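Local coordinates for esterase D (Lactobacillus rhamnosus, PDB 3DYI), which probably hydrolyses carboxylic esters, as a member of the alpha/beta-hydrolase fold with an active site of the serine-hydrolase type, at residues Gln194-Asp199 with Asp223-Ile228; Val122-Ile127 with Gly190-Asp195; Thr21-Val26 with Tyr92-Val97. All coordinates share one frame; numbering follows the deposited sequence.

Contacts 1 and 2 lie side by side at the active-site end of the sheet, their centres about 7 Å apart, and they share Gln194 and Asp195. Contact 1 pairs the predicted charge-relay residues Asp195 and His226, with the side chain of His226 about 3 Å from that of the predicted nucleophile Ser101. Contact 2 stands behind them: Gln191 holds the Asp195 carboxylate, and the 2.9 Å approach of Ser124 OG to His226 O, probably a hydrogen bond, joins the two contacts directly. Contact 3, between strands 23-28 and 94-100, belongs to the same sheet as contact 2, but its centre lies about 23 Å from that of contact 2 and about 28 Å from that of contact 1.

Contact 1: residues Gln194-Asp199 with Asp223-Ile228; sequences QDELVD and DAKHVI
His226 presents ND1 to Asp195 OD2 at 2.7 Å, in a nearly straight bond (173° at the hydrogen) that lies in the imidazole plane and reaches the carboxylate on its syn side; Gln191 NE2 is a second donor to OD2. Ring and carboxylate are nonetheless turned 59° against each other. The other oxygen, Asp195 OD1, is gripped from its own loop: Leu197 N meets it nearly end-on, closing an Asx turn, and Val198 N, at 2.9 Å from OD1, comes from above the carboxylate plane and completes an Asx motif. Together they fix the rotation of the group. Asp195 and His226 are the predicted charge-relay pair of a serine hydrolase triad.

Over one face of the imidazole sits Leu197 CD1, 3.5 Å from His226 NE2, in a CH-pi contact. The backbone of His226 is held as well, its N donating to the syn lone pair of Glu196 OE1 at 3.0 Å. Glu196 reaches it by bending at chi2 (-78°), and through OE2 it takes a bond from a water that in turn accepts from Val227 N. Gln194 is tied by its backbone at both ends: its N donates to Ala224 O (2.9 Å), and its O receives Lys225 NZ at 2.8 Å.

Both loops follow neighbouring parallel strands: 194-199 links strand 187-192 to helix 202-209, while 223-228 leads from strand 216-221, at one edge of the sheet, toward helix 234-247.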
loop_
_atom_site.group_PDB
_atom_site.type_symbol
_atom_site.label_atom_id
_atom_site.label_comp_id
_atom_site.label_asym_id
_atom_site.label_seq_id
_atom_site.Cartn_x
_atom_site.Cartn_y
_atom_site.Cartn_z
ATOM N N GLN A 194 -15.722 6.578 -2.492
ATOM C CA GLN A 194 -16.724 6.040 -1.582
ATOM C C GLN A 194 -15.986 5.138 -0.608
ATOM O O GLN A 194 -16.365 3.987 -0.374
ATOM C CB GLN A 194 -17.810 5.277 -2.353
ATOM C CG GLN A 194 -18.615 6.134 -3.346
ATOM C CD GLN A 194 -19.625 7.057 -2.670
ATOM O OE1 GLN A 194 -20.021 6.837 -1.526
ATOM N NE2 GLN A 194 -20.047 8.094 -3.384
ATOM N N ASP A 195 -14.910 5.681 -0.049
ATOM C CA ASP A 195 -14.025 4.918 0.812
ATOM C C ASP A 195 -14.634 4.697 2.194
ATOM O O ASP A 195 -14.804 5.637 2.979
ATOM C CB ASP A 195 -12.658 5.591 0.915
ATOM C CG ASP A 195 -11.586 4.637 1.398
ATOM O OD1 ASP A 195 -11.850 3.878 2.363
ATOM O OD2 ASP A 195 -10.489 4.639 0.807
ATOM N N GLU A 196 -14.948 3.435 2.465
ATOM C CA GLU A 196 -15.637 3.018 3.680
ATOM C C GLU A 196 -14.668 2.722 4.827
ATOM O O GLU A 196 -15.089 2.436 5.955
ATOM C CB GLU A 196 -16.511 1.784 3.367
ATOM C CG GLU A 196 -15.749 0.429 3.243
ATOM C CD GLU A 196 -15.017 0.212 1.910
ATOM O OE1 GLU A 196 -14.859 1.163 1.132
ATOM O OE2 GLU A 196 -14.582 -0.932 1.643
ATOM N N LEU A 197 -13.372 2.799 4.533
ATOM C CA LEU A 197 -12.337 2.349 5.454
ATOM C C LEU A 197 -11.516 3.512 6.016
ATOM O O LEU A 197 -11.248 3.564 7.218
ATOM C CB LEU A 197 -11.447 1.332 4.729
ATOM C CG LEU A 197 -10.752 0.117 5.354
ATOM C CD1 LEU A 197 -9.251 0.335 5.421
ATOM C CD2 LEU A 197 -11.347 -0.346 6.702
ATOM N N VAL A 198 -11.115 4.440 5.150
ATOM C CA VAL A 198 -10.355 5.618 5.577
ATOM C C VAL A 198 -11.049 6.913 5.141
ATOM O O VAL A 198 -11.947 6.894 4.295
ATOM C CB VAL A 198 -8.888 5.590 5.057
ATOM C CG1 VAL A 198 -8.143 4.362 5.588
ATOM C CG2 VAL A 198 -8.854 5.619 3.535
ATOM N N ASP A 199 -10.621 8.029 5.730
ATOM C CA ASP A 199 -11.180 9.341 5.426
ATOM C C ASP A 199 -10.546 9.889 4.147
ATOM O O ASP A 199 -9.441 10.438 4.173
ATOM C CB ASP A 199 -10.962 10.295 6.608
ATOM C CG ASP A 199 -11.653 11.643 6.425
ATOM O OD1 ASP A 199 -12.223 11.899 5.345
ATOM O OD2 ASP A 199 -11.617 12.458 7.376
ATOM N N ASP A 223 -16.941 6.549 -7.665
ATOM C CA ASP A 223 -17.921 5.622 -7.090
ATOM C C ASP A 223 -17.282 4.415 -6.400
ATOM O O ASP A 223 -17.983 3.501 -5.944
ATOM C CB ASP A 223 -18.920 5.172 -8.168
ATOM C CG ASP A 223 -18.332 4.160 -9.149
ATOM O OD1 ASP A 223 -17.088 4.063 -9.278
ATOM O OD2 ASP A 223 -19.132 3.452 -9.804
ATOM N N ALA A 224 -15.954 4.431 -6.311
ATOM C CA ALA A 224 -15.188 3.259 -5.884
ATOM C C ALA A 224 -15.063 3.111 -4.375
ATOM O O ALA A 224 -14.871 4.089 -3.647
ATOM C CB ALA A 224 -13.804 3.299 -6.501
ATOM N N LYS A 225 -15.142 1.865 -3.918
ATOM C CA LYS A 225 -14.835 1.538 -2.537
ATOM C C LYS A 225 -13.314 1.570 -2.328
ATOM O O LYS A 225 -12.559 1.820 -3.271
ATOM C CB LYS A 225 -15.427 0.172 -2.156
ATOM C CG LYS A 225 -16.934 0.025 -2.412
ATOM C CD LYS A 225 -17.743 1.219 -1.912
ATOM C CE LYS A 225 -17.991 1.188 -0.406
ATOM N NZ LYS A 225 -18.683 2.431 0.077
ATOM N N HIS A 226 -12.886 1.321 -1.092
ATOM C CA HIS A 226 -11.486 1.481 -0.662
ATOM C C HIS A 226 -10.437 0.810 -1.560
ATOM O O HIS A 226 -9.453 1.446 -1.947
ATOM C CB HIS A 226 -11.336 0.984 0.785
ATOM C CG HIS A 226 -9.944 1.092 1.337
ATOM N ND1 HIS A 226 -9.287 2.294 1.489
ATOM C CD2 HIS A 226 -9.095 0.139 1.792
ATOM C CE1 HIS A 226 -8.090 2.076 2.005
ATOM N NE2 HIS A 226 -7.951 0.777 2.205
ATOM N N VAL A 227 -10.648 -0.463 -1.892
ATOM C CA VAL A 227 -9.592 -1.266 -2.526
ATOM C C VAL A 227 -9.591 -1.081 -4.050
ATOM O O VAL A 227 -9.977 -1.976 -4.813
ATOM C CB VAL A 227 -9.668 -2.763 -2.101
ATOM C CG1 VAL A 227 -8.437 -3.534 -2.580
ATOM C CG2 VAL A 227 -9.781 -2.874 -0.576
ATOM N N ILE A 228 -9.132 0.095 -4.475
ATOM C CA ILE A 228 -9.204 0.510 -5.877
ATOM C C ILE A 228 -8.320 -0.303 -6.830
ATOM O O ILE A 228 -8.491 -0.227 -8.048
ATOM C CB ILE A 228 -8.941 2.035 -6.050
ATOM C CG1 ILE A 228 -7.615 2.453 -5.392
ATOM C CG2 ILE A 228 -10.108 2.847 -5.491
ATOM C CD1 ILE A 228 -7.161 3.871 -5.766
HETATM O O HOH W 1 -13.069 -1.952 -0.322
#

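Contact 2: residues Val122-Ile127 with Gly190-Asp195; sequences VFSSPI and GQAGQD
Ser124 and Gly190 make the last backbone link between two parallel strands as they part: Ser124 N donates to Gly190 O at 2.8 Å, one step beyond the bond from Gly190 N to Val122 O at 2.9 Å. The two bonds flank the Phe123-Gly190 bridge, the one bridge between 122-127 and 190-195. Past it the chain of Ser124 turns into a left-handed backbone conformation (phi 45°, psi 57°), and side chains take over. Ser124 OG, turned back beside its own backbone N, receives Ala192 N at 3.3 Å; its stronger partner is His226 O in the adjoining loop.

Gln191 crosses the gap with its amide. OE1 lies 3.4 Å from Ser124 CA, and the side chain crosses the Pro126 ring at about a right angle, near its CG. A water bonded to OE1 also donates to Gly190 O and accepts from Ser125 N, filling the fork where the strands diverge. At the other end of the amide, NE2 has two acceptors close to its plane: Ala192 O at 3.0 Å, on a carbonyl lone pair, and Asp195 OD2 at 3.0 Å, met on the anti side of the carboxylate. The bend at chi2 (58°) folds the side chain back over its own segment so that both can be reached.

Further out, helix 202-209 backs this side, Leu202 touching Pro126 and Ala203 touching Gln191, and Ser125 OG bonds to Ser101 O.

Gln191 NE2 thus supplies a second donor to the oxygen that also serves His226. Its place is consistent with a second-shell residue that orients the predicted charge-relay carboxylate: the two bonds of NE2 would hold the amide's orientation and limit the turning of Asp195.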
loop_
_atom_site.group_PDB
_atom_site.type_symbol
_atom_site.label_atom_id
_atom_site.label_comp_id
_atom_site.label_asym_id
_atom_site.label_seq_id
_atom_site.Cartn_x
_atom_site.Cartn_y
_atom_site.Cartn_z
ATOM N N VAL A 122 0.585 6.614 -3.888
ATOM C CA VAL A 122 -0.371 5.883 -3.060
ATOM C C VAL A 122 -1.678 5.544 -3.775
ATOM O O VAL A 122 -2.127 6.259 -4.687
ATOM C CB VAL A 122 -0.698 6.660 -1.751
ATOM C CG1 VAL A 122 0.570 6.902 -0.941
ATOM C CG2 VAL A 122 -1.402 7.980 -2.043
ATOM N N PHE A 123 -2.260 4.427 -3.349
ATOM C CA PHE A 123 -3.622 4.052 -3.690
ATOM C C PHE A 123 -4.409 4.003 -2.380
ATOM O O PHE A 123 -4.108 3.178 -1.505
ATOM C CB PHE A 123 -3.673 2.674 -4.359
ATOM C CG PHE A 123 -2.637 2.457 -5.432
ATOM C CD1 PHE A 123 -2.349 3.446 -6.375
ATOM C CD2 PHE A 123 -1.977 1.236 -5.522
ATOM C CE1 PHE A 123 -1.396 3.226 -7.374
ATOM C CE2 PHE A 123 -1.025 1.008 -6.523
ATOM C CZ PHE A 123 -0.744 2.006 -7.448
ATOM N N SER A 124 -5.398 4.887 -2.247
ATOM C CA SER A 124 -6.211 4.996 -1.030
ATOM C C SER A 124 -5.367 4.965 0.252
ATOM O O SER A 124 -5.569 4.115 1.130
ATOM C CB SER A 124 -7.312 3.919 -1.007
ATOM O OG SER A 124 -8.228 4.095 -2.087
ATOM N N SER A 125 -4.417 5.896 0.337
ATOM C CA SER A 125 -3.549 6.035 1.506
ATOM C C SER A 125 -3.259 7.512 1.779
ATOM O O SER A 125 -2.239 8.041 1.328
ATOM C CB SER A 125 -2.247 5.253 1.315
ATOM O OG SER A 125 -1.511 5.181 2.531
ATOM N N PRO A 126 -4.170 8.189 2.502
ATOM C CA PRO A 126 -4.034 9.621 2.804
ATOM C C PRO A 126 -2.811 9.986 3.664
ATOM O O PRO A 126 -2.441 11.160 3.724
ATOM C CB PRO A 126 -5.334 9.945 3.548
ATOM C CG PRO A 126 -6.289 8.846 3.157
ATOM C CD PRO A 126 -5.423 7.639 3.047
ATOM N N ILE A 127 -2.198 8.988 4.307
ATOM C CA ILE A 127 -0.995 9.152 5.151
ATOM C C ILE A 127 -1.294 9.869 6.473
ATOM O O ILE A 127 -1.059 9.321 7.555
ATOM C CB ILE A 127 0.201 9.855 4.410
ATOM C CG1 ILE A 127 0.475 9.222 3.034
ATOM C CG2 ILE A 127 1.454 9.866 5.294
ATOM C CD1 ILE A 127 0.869 7.747 3.056
ATOM N N GLY A 190 -3.897 8.316 -5.785
ATOM C CA GLY A 190 -5.200 7.796 -6.202
ATOM C C GLY A 190 -6.039 7.575 -4.957
ATOM O O GLY A 190 -5.546 7.038 -3.969
ATOM N N GLN A 191 -7.300 8.002 -4.991
ATOM C CA GLN A 191 -8.162 7.875 -3.813
ATOM C C GLN A 191 -9.589 7.456 -4.150
ATOM O O GLN A 191 -10.227 8.040 -5.024
ATOM C CB GLN A 191 -8.167 9.176 -2.996
ATOM C CG GLN A 191 -9.083 9.164 -1.755
ATOM C CD GLN A 191 -8.745 8.055 -0.762
ATOM O OE1 GLN A 191 -7.621 7.972 -0.267
ATOM N NE2 GLN A 191 -9.729 7.208 -0.459
ATOM N N ALA A 192 -10.076 6.441 -3.438
ATOM C CA ALA A 192 -11.452 5.981 -3.574
ATOM C C ALA A 192 -12.433 7.063 -3.123
ATOM O O ALA A 192 -12.250 7.677 -2.063
ATOM C CB ALA A 192 -11.655 4.717 -2.757
ATOM N N GLY A 193 -13.477 7.275 -3.923
ATOM C CA GLY A 193 -14.490 8.312 -3.655
ATOM C C GLY A 193 -15.645 7.874 -2.762
ATOM O O GLY A 193 -16.464 8.689 -2.344
ATOM N N GLN A 194 -15.722 6.578 -2.492
ATOM C CA GLN A 194 -16.724 6.040 -1.582
ATOM C C GLN A 194 -15.986 5.138 -0.608
ATOM O O GLN A 194 -16.365 3.987 -0.374
ATOM C CB GLN A 194 -17.810 5.277 -2.353
ATOM C CG GLN A 194 -18.615 6.134 -3.346
ATOM C CD GLN A 194 -19.625 7.057 -2.670
ATOM O OE1 GLN A 194 -20.021 6.837 -1.526
ATOM N NE2 GLN A 194 -20.047 8.094 -3.384
ATOM N N ASP A 195 -14.910 5.681 -0.049
ATOM C CA ASP A 195 -14.025 4.918 0.812
ATOM C C ASP A 195 -14.634 4.697 2.194
ATOM O O ASP A 195 -14.804 5.637 2.979
ATOM C CB ASP A 195 -12.658 5.591 0.915
ATOM C CG ASP A 195 -11.586 4.637 1.398
ATOM O OD1 ASP A 195 -11.850 3.878 2.363
ATOM O OD2 ASP A 195 -10.489 4.639 0.807
HETATM O O HOH W 2 -4.966 8.209 -1.303
#

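Contact 3: residues Thr21-Val26 with Tyr92-Val97; sequences TDTGVV and YAKVFV
Parallel pairing of two central strands of the alpha/beta-hydrolase sheet, 23-28 and 94-100, brings 21-26 against 92-97, with the short strand axes 4.7 Å apart and 21° from parallel. The backbone ladder alternates between the strands: Lys94 N to Asp22 O, Gly24 N to Lys94 O (2.9 Å), Phe96 N to Gly24 O, and Val26 N to Phe96 O (2.9 Å).

On the face bearing Thr23, Val25 and Phe96, the methyl Thr23 CG2 meets the edge of the Phe96 ring, 3.6 Å from CE2, and Met245 of helix 234-247 touches all three. On the other face Val26 and Val97 pack together, Val26 CB lying 4.2 Å from Val97 CG1, against helix 74-89.

Where the strands begin, Tyr92 lays its ring close over Gly24: Gly24 CA stands 4.0 Å from the centroid of the Tyr92 ring, offset toward the rim, in a CH-pi contact. Thr21 O comes to the ring edge, and Tyr92 OH bonds to Gly20 N. A serine in place of Tyr92 would probably uncover the glycine and leave Gly20 N without this partner.

At the outer corner Asp22 and Lys94 form a long, weak salt bridge, and the lysine also bonds to Asn249. The carboxylate has a closer partner in its neighbour: Thr23 OG1, placed beside its own backbone N (chi1 -61°), donates to Asp22 OD2 at 2.7 Å from well above the carboxylate plane.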
loop_
_atom_site.group_PDB
_atom_site.type_symbol
_atom_site.label_atom_id
_atom_site.label_comp_id
_atom_site.label_asym_id
_atom_site.label_seq_id
_atom_site.Cartn_x
_atom_site.Cartn_y
_atom_site.Cartn_z
ATOM N N THR A 21 12.642 -4.985 -18.252
ATOM C CA THR A 21 13.880 -4.594 -18.922
ATOM C C THR A 21 14.471 -3.331 -18.285
ATOM O O THR A 21 15.403 -3.430 -17.481
ATOM C CB THR A 21 13.695 -4.445 -20.457
ATOM O OG1 THR A 21 12.581 -3.584 -20.736
ATOM C CG2 THR A 21 13.462 -5.818 -21.107
ATOM N N ASP A 22 13.921 -2.161 -18.607
ATOM C CA ASP A 22 14.477 -0.894 -18.106
ATOM C C ASP A 22 13.892 -0.438 -16.774
ATOM O O ASP A 22 14.595 0.162 -15.961
ATOM C CB ASP A 22 14.302 0.229 -19.132
ATOM C CG ASP A 22 12.842 0.565 -19.385
ATOM O OD1 ASP A 22 12.111 -0.318 -19.886
ATOM O OD2 ASP A 22 12.432 1.705 -19.069
ATOM N N THR A 23 12.608 -0.707 -16.564
ATOM C CA THR A 23 11.896 -0.152 -15.422
ATOM C C THR A 23 11.214 -1.223 -14.583
ATOM O O THR A 23 10.566 -2.125 -15.120
ATOM C CB THR A 23 10.869 0.907 -15.881
ATOM O OG1 THR A 23 11.562 1.971 -16.549
ATOM C CG2 THR A 23 10.083 1.476 -14.694
ATOM N N GLY A 24 11.374 -1.106 -13.264
ATOM C CA GLY A 24 10.728 -1.998 -12.302
ATOM C C GLY A 24 9.824 -1.241 -11.346
ATOM O O GLY A 24 10.020 -0.042 -11.109
ATOM N N VAL A 25 8.837 -1.943 -10.791
ATOM C CA VAL A 25 7.858 -1.346 -9.881
ATOM C C VAL A 25 7.704 -2.218 -8.640
ATOM O O VAL A 25 7.540 -3.431 -8.750
ATOM C CB VAL A 25 6.469 -1.206 -10.552
ATOM C CG1 VAL A 25 5.514 -0.393 -9.669
ATOM C CG2 VAL A 25 6.596 -0.561 -11.927
ATOM N N VAL A 26 7.769 -1.588 -7.467
ATOM C CA VAL A 26 7.486 -2.256 -6.199
ATOM C C VAL A 26 6.060 -1.905 -5.811
ATOM O O VAL A 26 5.688 -0.729 -5.815
ATOM C CB VAL A 26 8.467 -1.804 -5.088
ATOM C CG1 VAL A 26 8.051 -2.358 -3.727
ATOM C CG2 VAL A 26 9.891 -2.248 -5.425
ATOM N N TYR A 92 17.032 -2.569 -12.105
ATOM C CA TYR A 92 16.427 -1.725 -13.131
ATOM C C TYR A 92 16.978 -0.312 -13.141
ATOM O O TYR A 92 17.273 0.242 -12.090
ATOM C CB TYR A 92 14.904 -1.703 -12.956
ATOM C CG TYR A 92 14.304 -3.081 -13.132
ATOM C CD1 TYR A 92 14.181 -3.646 -14.405
ATOM C CD2 TYR A 92 13.899 -3.836 -12.030
ATOM C CE1 TYR A 92 13.652 -4.922 -14.580
ATOM C CE2 TYR A 92 13.363 -5.117 -12.198
ATOM C CZ TYR A 92 13.245 -5.647 -13.474
ATOM O OH TYR A 92 12.725 -6.909 -13.653
ATOM N N ALA A 93 17.102 0.262 -14.337
ATOM C CA ALA A 93 17.534 1.657 -14.490
ATOM C C ALA A 93 16.607 2.612 -13.731
ATOM O O ALA A 93 17.062 3.583 -13.119
ATOM C CB ALA A 93 17.603 2.040 -15.969
ATOM N N LYS A 94 15.309 2.327 -13.775
ATOM C CA LYS A 94 14.304 3.161 -13.126
ATOM C C LYS A 94 13.376 2.306 -12.276
ATOM O O LYS A 94 12.964 1.219 -12.688
ATOM C CB LYS A 94 13.496 3.938 -14.168
ATOM C CG LYS A 94 14.294 5.076 -14.821
ATOM C CD LYS A 94 13.827 5.363 -16.229
ATOM C CE LYS A 94 14.432 4.358 -17.212
ATOM N NZ LYS A 94 14.048 4.626 -18.626
ATOM N N VAL A 95 13.060 2.810 -11.090
ATOM C CA VAL A 95 12.183 2.113 -10.150
ATOM C C VAL A 95 11.106 3.054 -9.614
ATOM O O VAL A 95 11.393 4.183 -9.188
ATOM C CB VAL A 95 12.990 1.478 -8.982
ATOM C CG1 VAL A 95 12.068 1.034 -7.836
ATOM C CG2 VAL A 95 13.815 0.286 -9.486
ATOM N N PHE A 96 9.868 2.575 -9.661
ATOM C CA PHE A 96 8.719 3.267 -9.086
ATOM C C PHE A 96 8.242 2.452 -7.891
ATOM O O PHE A 96 8.400 1.228 -7.870
ATOM C CB PHE A 96 7.592 3.391 -10.121
ATOM C CG PHE A 96 7.924 4.291 -11.292
ATOM C CD1 PHE A 96 7.349 5.558 -11.393
ATOM C CD2 PHE A 96 8.789 3.868 -12.301
ATOM C CE1 PHE A 96 7.639 6.397 -12.476
ATOM C CE2 PHE A 96 9.088 4.700 -13.381
ATOM C CZ PHE A 96 8.508 5.968 -13.467
ATOM N N VAL A 97 7.689 3.127 -6.887
ATOM C CA VAL A 97 7.188 2.448 -5.684
ATOM C C VAL A 97 5.787 2.961 -5.365
ATOM O O VAL A 97 5.599 4.160 -5.171
ATOM C CB VAL A 97 8.126 2.664 -4.457
ATOM C CG1 VAL A 97 7.628 1.872 -3.241
ATOM C CG2 VAL A 97 9.566 2.266 -4.795
HETATM O O HOH W 3 12.950 3.594 -21.140
#